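Local coordinates for protein mRNA export factor MEX67 (Candida albicans, PDB 1Q40) that probably serves in the export of messenger RNA from the nucleus, its NTF2-like domain being of the kind that pairs with a small NTF2-like partner, at residues N19-A22 and N23-L27. Residues are numbered along the deposited sequence; the frame is centred on the assembly and turned at random.
Sequences NFIA and NYLKL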
loop_
_atom_site.group_PDB
_atom_site.type_symbol
_atom_site.label_atom_id
_atom_site.label_comp_id
_atom_site.label_asym_id
_atom_site.label_seq_id
_atom_site.Cartn_x
_atom_site.Cartn_y
_atom_site.Cartn_z
ATOM N N ASN B 19 -15.657 9.226 10.504
ATOM C CA ASN B 19 -16.738 9.995 9.897
ATOM C C ASN B 19 -16.430 10.334 8.443
ATOM O O ASN B 19 -17.303 10.223 7.587
ATOM C CB ASN B 19 -16.995 11.287 10.676
ATOM C CG ASN B 19 -17.585 11.036 12.057
ATOM O OD1 ASN B 19 -17.735 9.889 12.493
ATOM N ND2 ASN B 19 -17.915 12.114 12.754
ATOM N N PHE B 20 -15.195 10.758 8.174
ATOM C CA PHE B 20 -14.776 11.085 6.811
ATOM C C PHE B 20 -15.019 9.888 5.902
ATOM O O PHE B 20 -15.641 10.026 4.860
ATOM C CB PHE B 20 -13.298 11.493 6.765
ATOM C CG PHE B 20 -12.764 11.700 5.369
ATOM C CD1 PHE B 20 -12.912 12.922 4.729
ATOM C CD2 PHE B 20 -12.125 10.666 4.695
ATOM C CE1 PHE B 20 -12.428 13.113 3.438
ATOM C CE2 PHE B 20 -11.646 10.848 3.402
ATOM C CZ PHE B 20 -11.795 12.078 2.777
ATOM N N ILE B 21 -14.543 8.719 6.326
ATOM C CA ILE B 21 -14.638 7.485 5.545
ATOM C C ILE B 21 -16.089 7.028 5.361
ATOM O O ILE B 21 -16.452 6.537 4.292
ATOM C CB ILE B 21 -13.785 6.361 6.210
ATOM C CG1 ILE B 21 -12.280 6.648 6.055
ATOM C CG2 ILE B 21 -14.134 4.977 5.649
ATOM C CD1 ILE B 21 -11.731 6.543 4.613
ATOM N N ALA B 22 -16.905 7.199 6.401
ATOM C CA ALA B 22 -18.319 6.811 6.376
ATOM C C ALA B 22 -19.108 7.628 5.348
ATOM O O ALA B 22 -19.865 7.069 4.557
ATOM C CB ALA B 22 -18.940 6.966 7.765
ATOM N N ASN B 23 -18.920 8.944 5.364
ATOM C CA ASN B 23 -19.559 9.829 4.398
ATOM C C ASN B 23 -18.985 9.652 2.999
ATOM O O ASN B 23 -19.732 9.679 2.023
ATOM C CB ASN B 23 -19.418 11.295 4.818
ATOM C CG ASN B 23 -20.016 12.255 3.793
ATOM O OD1 ASN B 23 -19.319 13.119 3.250
ATOM N ND2 ASN B 23 -21.308 12.086 3.502
ATOM N N TYR B 24 -17.663 9.473 2.911
ATOM C CA TYR B 24 -16.988 9.293 1.626
ATOM C C TYR B 24 -17.573 8.101 0.887
ATOM O O TYR B 24 -17.946 8.213 -0.273
ATOM C CB TYR B 24 -15.464 9.098 1.782
ATOM C CG TYR B 24 -14.740 9.300 0.460
ATOM C CD1 TYR B 24 -14.101 10.506 0.172
ATOM C CD2 TYR B 24 -14.738 8.300 -0.520
ATOM C CE1 TYR B 24 -13.468 10.710 -1.041
ATOM C CE2 TYR B 24 -14.109 8.502 -1.746
ATOM C CZ TYR B 24 -13.477 9.709 -1.996
ATOM O OH TYR B 24 -12.865 9.920 -3.202
ATOM N N LEU B 25 -17.651 6.967 1.572
ATOM C CA LEU B 25 -18.089 5.721 0.959
ATOM C C LEU B 25 -19.573 5.722 0.612
ATOM O O LEU B 25 -19.968 5.143 -0.394
ATOM C CB LEU B 25 -17.743 4.524 1.855
ATOM C CG LEU B 25 -16.251 4.148 1.898
ATOM C CD1 LEU B 25 -16.064 2.917 2.770
ATOM C CD2 LEU B 25 -15.682 3.924 0.498
ATOM N N LYS B 26 -20.391 6.371 1.442
ATOM C CA LYS B 26 -21.799 6.568 1.112
ATOM C C LYS B 26 -21.930 7.190 -0.272
ATOM O O LYS B 26 -22.642 6.662 -1.119
ATOM C CB LYS B 26 -22.492 7.449 2.159
ATOM C CG LYS B 26 -24.019 7.407 2.076
ATOM C CD LYS B 26 -24.679 8.262 3.170
ATOM C CE LYS B 26 -24.824 9.732 2.750
ATOM N NZ LYS B 26 -25.984 10.386 3.415
ATOM N N LEU B 27 -21.218 8.294 -0.505
ATOM C CA LEU B 27 -21.285 9.024 -1.779
ATOM C C LEU B 27 -20.517 8.338 -2.914
ATOM O O LEU B 27 -20.895 8.443 -4.088
ATOM C CB LEU B 27 -20.780 10.464 -1.598
ATOM C CG LEU B 27 -21.574 11.311 -0.587
ATOM C CD1 LEU B 27 -21.104 12.756 -0.585
ATOM C CD2 LEU B 27 -23.060 11.238 -0.860
#
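Asn19 O accepts a hydrogen bond from the backbone Asn23 N at 3.0 Å, nearly straight (173°), one of four successive i to i+4 bonds along helix 14-29. Both asparagines carry their polar side-chain amides on the exposed side, where water can reach them. One residue on, the bond from Tyr24 N to Phe20 O brings two aromatic residues one turn apart. Each has CG anti to its own backbone N (chi1 174° in Phe20), which sends the rings the same way, side by side; Phe20 CZ meets Tyr24 CD1 at 3.8 Å, with the planes inclined at 39°. Both rings are buried against the curved sheet of the NTF2-like fold, over which the helix lies, and both pack edge-to-face with Phe187 of strand 181-190. Tyrosine suits its place because its OH, beyond the apolar ring, hydrogen-bonds Tyr39 OH. Ile21 continues the buried side: its CG2 branch touches Leu25 CD1 at 4.0 Å, and these two branched aliphatic chains, apolar throughout as a buried face demands, lie alongside each other on Leu138 of strand 134-146. Ala22 returns to the exposed side, its short methyl putting little apolar surface toward solvent and favouring helix. Lys26 N bonds Ala22 O at 3.2 Å, while the long chain of Lys26 leads its charged end away.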